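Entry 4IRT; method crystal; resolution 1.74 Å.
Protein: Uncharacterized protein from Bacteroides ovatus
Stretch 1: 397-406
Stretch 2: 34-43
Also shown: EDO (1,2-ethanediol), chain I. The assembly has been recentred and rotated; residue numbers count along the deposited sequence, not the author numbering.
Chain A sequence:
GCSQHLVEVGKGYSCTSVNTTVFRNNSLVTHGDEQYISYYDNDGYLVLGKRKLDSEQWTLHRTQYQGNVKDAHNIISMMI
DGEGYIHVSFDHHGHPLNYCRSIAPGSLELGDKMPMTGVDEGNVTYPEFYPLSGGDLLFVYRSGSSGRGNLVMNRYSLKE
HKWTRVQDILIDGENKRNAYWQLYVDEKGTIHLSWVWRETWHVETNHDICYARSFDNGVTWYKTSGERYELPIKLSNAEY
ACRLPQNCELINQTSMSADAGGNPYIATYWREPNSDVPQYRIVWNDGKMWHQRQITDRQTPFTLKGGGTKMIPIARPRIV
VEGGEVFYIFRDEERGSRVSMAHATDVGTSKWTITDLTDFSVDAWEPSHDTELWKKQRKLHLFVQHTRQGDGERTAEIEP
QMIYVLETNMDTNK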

ATOM      1  N   GLU A 397      -9.055 -23.377  10.570  1.00 30.52           N
ATOM      2  CA  GLU A 397     -10.108 -22.459  10.881  1.00 25.35           C
ATOM      3  C   GLU A 397      -9.779 -21.933  12.255  1.00 19.14           C
ATOM      4  O   GLU A 397      -9.922 -22.649  13.234  1.00 18.62           O
ATOM      5  CB  GLU A 397     -11.459 -23.184  10.884  1.00 34.70           C
ATOM      6  CG  GLU A 397     -11.975 -23.589   9.507  1.00 48.02           C
ATOM      7  CD  GLU A 397     -12.365 -22.397   8.655  1.00 59.70           C
ATOM      8  OE1 GLU A 397     -13.172 -21.566   9.134  1.00 65.70           O
ATOM      9  OE2 GLU A 397     -11.863 -22.291   7.511  1.00 71.99           O
ATOM     10  N   ILE A 398      -9.315 -20.697  12.340  1.00 17.44           N
ATOM     11  CA  ILE A 398      -9.111 -20.082  13.646  1.00 17.02           C
ATOM     12  C   ILE A 398     -10.161 -19.002  13.916  1.00 15.60           C
ATOM     13  O   ILE A 398     -10.783 -18.427  13.006  1.00 15.20           O
ATOM     14  CB  ILE A 398      -7.682 -19.527  13.815  1.00 16.05           C
ATOM     15  CG1 ILE A 398      -7.406 -18.396  12.809  1.00 15.65           C
ATOM     16  CG2 ILE A 398      -6.670 -20.662  13.655  1.00 18.15           C
ATOM     17  CD1 ILE A 398      -6.213 -17.549  13.215  1.00 17.12           C
ATOM     18  N   GLU A 399     -10.330 -18.707  15.192  1.00 14.12           N
ATOM     19  CA  GLU A 399     -11.247 -17.676  15.623  1.00 14.07           C
ATOM     20  C   GLU A 399     -10.810 -16.324  15.130  1.00 12.73           C
ATOM     21  O   GLU A 399      -9.614 -16.061  14.992  1.00 12.72           O
ATOM     22  CB  GLU A 399     -11.333 -17.629  17.128  1.00 15.57           C
ATOM     23  CG  GLU A 399     -12.030 -18.815  17.733  1.00 17.20           C
ATOM     24  CD  GLU A 399     -12.392 -18.500  19.154  1.00 20.05           C
ATOM     25  OE1 GLU A 399     -11.503 -18.624  20.001  1.00 18.10           O
ATOM     26  OE2 GLU A 399     -13.545 -18.049  19.386  1.00 25.55           O
ATOM     27  N   PRO A 400     -11.781 -15.447  14.837  1.00 12.30           N
ATOM     28  CA  PRO A 400     -11.402 -14.128  14.408  1.00 11.83           C
ATOM     29  C   PRO A 400     -10.631 -13.417  15.552  1.00 11.70           C
ATOM     30  O   PRO A 400     -11.013 -13.534  16.724  1.00 11.91           O
ATOM     31  CB  PRO A 400     -12.756 -13.458  14.090  1.00 11.77           C
ATOM     32  CG  PRO A 400     -13.730 -14.170  14.986  1.00 12.71           C
ATOM     33  CD  PRO A 400     -13.243 -15.596  14.996  1.00 12.40           C
ATOM     34  N   GLN A 401      -9.541 -12.747  15.196  1.00 11.36           N
ATOM     35  CA  GLN A 401      -8.675 -12.033  16.136  1.00 11.33           C
ATOM     36  C   GLN A 401      -8.989 -10.524  16.143  1.00 10.64           C
ATOM     37  O   GLN A 401      -9.468  -9.927  15.139  1.00 10.73           O
ATOM     38  CB  GLN A 401      -7.178 -12.283  15.807  1.00 10.88           C
ATOM     39  CG  GLN A 401      -6.787 -13.767  15.748  1.00 10.79           C
ATOM     40  CD  GLN A 401      -6.953 -14.488  17.088  1.00 11.87           C
ATOM     41  OE1 GLN A 401      -7.773 -15.449  17.246  1.00 12.54           O
ATOM     42  NE2 GLN A 401      -6.251 -14.004  18.071  1.00 10.63           N
HETATM   43  N   MSE A 402      -8.718  -9.896  17.276  1.00 10.95           N
HETATM   44  CA  MSE A 402      -9.039  -8.469  17.448  1.00 10.94           C
HETATM   45  C   MSE A 402      -8.255  -7.626  16.494  1.00 10.81           C
HETATM   46  O   MSE A 402      -7.065  -7.829  16.326  1.00 11.03           O
HETATM   47  CB  MSE A 402      -8.691  -8.096  18.882  1.00 11.72           C
HETATM   48  CG  MSE A 402      -8.915  -6.641  19.226  1.00 11.18           C
HETATM   49 SE   MSE A 402     -10.771  -6.120  19.095  0.75 11.79          SE
HETATM   50  CE  MSE A 402     -11.415  -7.161  20.625  1.00 12.42           C
ATOM     51  N   ILE A 403      -8.939  -6.671  15.864  1.00 10.60           N
ATOM     52  CA  ILE A 403      -8.299  -5.604  15.080  1.00 10.53           C
ATOM     53  C   ILE A 403      -8.094  -4.415  16.015  1.00 10.39           C
ATOM     54  O   ILE A 403      -8.984  -4.056  16.825  1.00 10.19           O
ATOM     55  CB  ILE A 403      -9.147  -5.187  13.883  1.00 10.05           C
ATOM     56  CG1 ILE A 403      -9.226  -6.346  12.871  1.00 10.40           C
ATOM     57  CG2 ILE A 403      -8.579  -3.961  13.208  1.00 10.72           C
ATOM     58  CD1 ILE A 403     -10.404  -6.206  11.920  1.00 10.07           C
ATOM     59  N   TYR A 404      -6.897  -3.858  15.951  1.00 10.29           N
ATOM     60  CA  TYR A 404      -6.558  -2.639  16.705  1.00 10.66           C
ATOM     61  C   TYR A 404      -6.100  -1.532  15.797  1.00 10.88           C
ATOM     62  O   TYR A 404      -5.551  -1.788  14.705  1.00 10.84           O
ATOM     63  CB  TYR A 404      -5.380  -2.902  17.622  1.00 10.22           C
ATOM     64  CG  TYR A 404      -5.526  -4.074  18.558  1.00 10.89           C
ATOM     65  CD1 TYR A 404      -5.142  -5.347  18.171  1.00 11.25           C
ATOM     66  CD2 TYR A 404      -6.010  -3.897  19.846  1.00 11.69           C
ATOM     67  CE1 TYR A 404      -5.270  -6.427  19.046  1.00 11.99           C
ATOM     68  CE2 TYR A 404      -6.129  -4.955  20.735  1.00 12.90           C
ATOM     69  CZ  TYR A 404      -5.746  -6.217  20.326  1.00 13.51           C
ATOM     70  OH  TYR A 404      -5.882  -7.264  21.196  1.00 16.37           O
ATOM     71  N   VAL A 405      -6.240  -0.294  16.263  1.00 10.06           N
ATOM     72  CA  VAL A 405      -5.387   0.753  15.740  1.00  9.98           C
ATOM     73  C   VAL A 405      -4.250   0.937  16.743  1.00 10.61           C
ATOM     74  O   VAL A 405      -4.484   1.224  17.935  1.00 10.51           O
ATOM     75  CB  VAL A 405      -6.162   2.062  15.498  1.00 10.29           C
ATOM     76  CG1 VAL A 405      -5.202   3.172  15.104  1.00 10.36           C
ATOM     77  CG2 VAL A 405      -7.229   1.850  14.446  1.00 10.10           C
ATOM     78  N   LEU A 406      -3.031   0.746  16.268  1.00 10.24           N
ATOM     79  CA  LEU A 406      -1.872   0.955  17.087  1.00 11.84           C
ATOM     80  C   LEU A 406      -1.411   2.393  16.897  1.00 11.21           C
ATOM     81  O   LEU A 406      -0.987   2.811  15.784  1.00 11.63           O
ATOM     82  CB  LEU A 406      -0.787  -0.061  16.731  1.00 12.36           C
ATOM     83  CG  LEU A 406       0.373  -0.223  17.727  1.00 15.99           C
ATOM     84  CD1 LEU A 406       1.211  -1.440  17.364  1.00 16.53           C
ATOM     85  CD2 LEU A 406       1.264   1.002  17.736  1.00 16.79           C
TER
HETATM   86  C1  EDO I 508     -15.597 -17.090   5.456  1.00 36.62           C
HETATM   87  O1  EDO I 508     -15.493 -18.375   4.844  1.00 38.78           O
HETATM   88  C2  EDO I 508     -16.786 -17.069   6.392  1.00 37.44           C
HETATM   89  O2  EDO I 508     -16.372 -17.648   7.633  1.00 49.31           O
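Stretch 2 34-43: EQYISYYDND

How does stretch 2 lie relative to stretch 1? Residues 34-40 form an extended strand that runs nearly antiparallel to the strand ending stretch 1, with an angle of 156° between their N-to-C directions. The two axes come no closer than 10.0 Å, too far for backbone pairing, and no direct hydrogen bond joins the stretches. The strands instead meet through side chains that fill the space between them. Because the directions are opposed, walking forward along stretch 1 means walking backward along stretch 2, from the loop at Asn 42 to Gln 35. The contact buries 343 Å² in all, counting both sides.

What happens at the start of stretch 1, where the chain is still loop? Glu 397 and Glu 399 make no contact, and the CA-to-CB bond of Ile 398 points away, so here the backbone does the work. Two waters link it to the side chain of Asn 42. Water 1 donates to Ile 398 O at 2.8 Å and to Asn 42 OD1 at 2.6 Å; water 2 also donates to Ile 398 O at 2.8 Å, but accepts from Asn 42 ND2 at 3.2 Å. Both ends of the amide are thus tied to the same carbonyl oxygen, which lies 4.4 Å from Asn 42 OD1, a gap the waters bridge.

Where do the chains approach each other most closely? The backbones are nearest at Pro 400 and Asn 42, whose CA atoms are 5.8 Å apart. The CA-to-CB bonds of both residues point toward the opposite stretch, and Pro 400 CB rests 3.6 Å from Asn 42 OD1, a packing contact. Asn 42 is the residue of stretch 2 most covered by stretch 1, and its backbone oxygen is occupied as well: 1,2-ethanediol, probably from the crystallisation liquor, donates from EDO O2 to Asn 42 O at 2.7 Å. In the same turn, a weak hydrogen bond runs from Asp 43 N to Asp 41 OD1 at 2.9 Å.

Which residue fills the wider gap beyond the loop? Gln 401 and Met 402, a selenomethionine, are out of reach, and Ile 403 crosses the space. Its chi1 is m and its chi2 t, and its CD1 sits over one face of the Tyr 39 ring, 3.5 Å from the centroid and 22° off the normal, a CH-pi contact. The closest pair, Ile 403 CD1 and Tyr 39 CG, is 3.3 Å apart. Ile 403 CG2 meanwhile packs 4.1 Å from Ile 37 CD1, so one side chain touches two alternate residues of the opposing strand.

How does the contact end? The CA-to-CB bond of Tyr 404 points away, as alternation along an extended strand leads one to expect, and that of Val 405 points back toward stretch 2. Val 405 CG2 lies 4.2 Å from Ile 37 CD1 and 3.9 Å from Gln 35 OE1, whose hydrogen bonding is satisfied elsewhere in the structure. Leu 406 is out of reach.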

ATOM      1  N   GLU A  34     -11.857  12.708  12.336  1.00 13.58           N
ATOM      2  CA  GLU A  34     -12.498  11.382  12.354  1.00 14.12           C
ATOM      3  C   GLU A  34     -11.609  10.403  11.638  1.00 13.36           C
ATOM      4  O   GLU A  34     -11.012  10.737  10.628  1.00 14.40           O
ATOM      5  CB  GLU A  34     -13.846  11.435  11.668  1.00 15.25           C
ATOM      6  CG  GLU A  34     -14.794  12.264  12.508  1.00 18.87           C
ATOM      7  CD  GLU A  34     -16.162  12.500  11.914  1.00 24.48           C
ATOM      8  OE1 GLU A  34     -16.370  12.366  10.696  1.00 20.35           O
ATOM      9  OE2 GLU A  34     -17.043  12.866  12.711  1.00 35.35           O
ATOM     10  N   GLN A  35     -11.526   9.195  12.158  1.00 12.98           N
ATOM     11  CA  GLN A  35     -10.757   8.151  11.503  1.00 11.74           C
ATOM     12  C   GLN A  35     -11.688   7.015  11.109  1.00 11.07           C
ATOM     13  O   GLN A  35     -12.567   6.622  11.890  1.00 12.31           O
ATOM     14  CB  GLN A  35      -9.693   7.645  12.466  1.00 11.24           C
ATOM     15  CG  GLN A  35      -8.772   6.595  11.920  1.00 11.78           C
ATOM     16  CD  GLN A  35      -7.750   6.209  12.953  1.00 10.23           C
ATOM     17  OE1 GLN A  35      -8.084   5.635  13.992  1.00 11.73           O
ATOM     18  NE2 GLN A  35      -6.512   6.530  12.694  1.00 11.05           N
ATOM     19  N   TYR A  36     -11.467   6.513   9.913  1.00 10.04           N
ATOM     20  CA  TYR A  36     -12.276   5.493   9.292  1.00 10.28           C
ATOM     21  C   TYR A  36     -11.447   4.254   9.092  1.00  9.87           C
ATOM     22  O   TYR A  36     -10.243   4.338   8.824  1.00  8.77           O
ATOM     23  CB  TYR A  36     -12.766   5.962   7.918  1.00 10.80           C
ATOM     24  CG  TYR A  36     -13.715   7.124   7.976  1.00 12.35           C
ATOM     25  CD1 TYR A  36     -13.245   8.445   8.065  1.00 13.71           C
ATOM     26  CD2 TYR A  36     -15.092   6.914   7.937  1.00 12.90           C
ATOM     27  CE1 TYR A  36     -14.125   9.510   8.152  1.00 13.29           C
ATOM     28  CE2 TYR A  36     -15.969   7.973   7.985  1.00 14.76           C
ATOM     29  CZ  TYR A  36     -15.488   9.260   8.084  1.00 14.76           C
ATOM     30  OH  TYR A  36     -16.390  10.300   8.153  1.00 15.47           O
ATOM     31  N   ILE A  37     -12.107   3.100   9.190  1.00  9.75           N
ATOM     32  CA  ILE A  37     -11.439   1.820   9.058  1.00  9.61           C
ATOM     33  C   ILE A  37     -12.350   0.887   8.280  1.00  9.87           C
ATOM     34  O   ILE A  37     -13.576   1.098   8.217  1.00 11.03           O
ATOM     35  CB  ILE A  37     -11.103   1.232  10.460  1.00  9.86           C
ATOM     36  CG1 ILE A  37     -10.047   0.120  10.360  1.00  9.49           C
ATOM     37  CG2 ILE A  37     -12.363   0.768  11.180  1.00 10.56           C
ATOM     38  CD1 ILE A  37      -9.544  -0.306  11.729  1.00  9.88           C
ATOM     39  N   SER A  38     -11.772  -0.143   7.679  1.00  8.81           N
ATOM     40  CA  SER A  38     -12.563  -1.135   6.965  1.00  9.07           C
ATOM     41  C   SER A  38     -11.881  -2.482   7.104  1.00  8.47           C
ATOM     42  O   SER A  38     -10.658  -2.555   7.139  1.00  7.10           O
ATOM     43  CB  SER A  38     -12.719  -0.770   5.458  1.00 10.05           C
ATOM     44  OG  SER A  38     -11.477  -0.636   4.790  1.00 10.00           O
ATOM     45  N   TYR A  39     -12.698  -3.522   7.161  1.00  8.50           N
ATOM     46  CA  TYR A  39     -12.221  -4.891   7.258  1.00  8.80           C
ATOM     47  C   TYR A  39     -13.336  -5.842   6.961  1.00  9.14           C
ATOM     48  O   TYR A  39     -14.516  -5.434   6.879  1.00  9.70           O
ATOM     49  CB  TYR A  39     -11.670  -5.188   8.636  1.00  8.38           C
ATOM     50  CG  TYR A  39     -12.625  -4.977   9.770  1.00  9.62           C
ATOM     51  CD1 TYR A  39     -12.722  -3.737  10.392  1.00  9.76           C
ATOM     52  CD2 TYR A  39     -13.384  -6.039  10.279  1.00 10.36           C
ATOM     53  CE1 TYR A  39     -13.570  -3.542  11.480  1.00 10.92           C
ATOM     54  CE2 TYR A  39     -14.230  -5.849  11.366  1.00 11.48           C
ATOM     55  CZ  TYR A  39     -14.323  -4.581  11.930  1.00 12.13           C
ATOM     56  OH  TYR A  39     -15.138  -4.390  13.014  1.00 15.54           O
ATOM     57  N   TYR A  40     -12.967  -7.117   6.757  1.00  9.10           N
ATOM     58  CA  TYR A  40     -13.952  -8.180   6.696  1.00  9.21           C
ATOM     59  C   TYR A  40     -14.130  -8.830   8.065  1.00  9.68           C
ATOM     60  O   TYR A  40     -13.140  -9.180   8.726  1.00  9.12           O
ATOM     61  CB  TYR A  40     -13.513  -9.248   5.725  1.00  9.77           C
ATOM     62  CG  TYR A  40     -13.416  -8.859   4.264  1.00  9.52           C
ATOM     63  CD1 TYR A  40     -14.555  -8.626   3.515  1.00 10.32           C
ATOM     64  CD2 TYR A  40     -12.180  -8.817   3.612  1.00  9.29           C
ATOM     65  CE1 TYR A  40     -14.468  -8.275   2.181  1.00 10.24           C
ATOM     66  CE2 TYR A  40     -12.073  -8.481   2.271  1.00  9.65           C
ATOM     67  CZ  TYR A  40     -13.236  -8.244   1.541  1.00 10.20           C
ATOM     68  OH  TYR A  40     -13.185  -7.920   0.194  1.00 11.13           O
ATOM     69  N   ASP A  41     -15.376  -9.019   8.460  1.00 10.10           N
ATOM     70  CA  ASP A  41     -15.691  -9.757   9.665  1.00 10.57           C
ATOM     71  C   ASP A  41     -15.573 -11.267   9.443  1.00 10.76           C
ATOM     72  O   ASP A  41     -15.286 -11.729   8.347  1.00 10.30           O
ATOM     73  CB  ASP A  41     -17.032  -9.297  10.259  1.00 12.03           C
ATOM     74  CG  ASP A  41     -18.253  -9.842   9.544  1.00 12.74           C
ATOM     75  OD1 ASP A  41     -18.169 -10.757   8.691  1.00 12.29           O
ATOM     76  OD2 ASP A  41     -19.364  -9.330   9.864  1.00 15.23           O
ATOM     77  N   ASN A  42     -15.740 -12.048  10.501  1.00 10.71           N
ATOM     78  CA  ASN A  42     -15.519 -13.482  10.386  1.00 12.06           C
ATOM     79  C   ASN A  42     -16.460 -14.207   9.434  1.00 12.50           C
ATOM     80  O   ASN A  42     -16.159 -15.319   8.987  1.00 12.26           O
ATOM     81  CB  ASN A  42     -15.603 -14.166  11.757  1.00 13.38           C
ATOM     82  CG  ASN A  42     -14.822 -15.480  11.780  1.00 15.33           C
ATOM     83  OD1 ASN A  42     -13.672 -15.535  11.341  1.00 16.04           O
ATOM     84  ND2 ASN A  42     -15.434 -16.519  12.305  1.00 16.34           N
ATOM     85  N   ASP A  43     -17.606 -13.598   9.159  1.00 12.78           N
ATOM     86  CA  ASP A  43     -18.553 -14.134   8.175  1.00 14.65           C
ATOM     87  C   ASP A  43     -18.299 -13.665   6.736  1.00 15.11           C
ATOM     88  O   ASP A  43     -19.069 -13.991   5.805  1.00 14.32           O
ATOM     89  CB  ASP A  43     -19.966 -13.742   8.585  1.00 17.81           C
ATOM     90  CG  ASP A  43     -20.361 -14.337   9.942  1.00 19.54           C
ATOM     91  OD1 ASP A  43     -20.019 -15.499  10.221  1.00 20.91           O
ATOM     92  OD2 ASP A  43     -21.026 -13.649  10.716  1.00 23.56           O
TER
HETATM   93  O   HOH W   1     -11.114 -16.048  11.495  1.00 10.45           O
HETATM   94  O   HOH W   2     -13.425 -19.030  12.354  1.00 22.64           O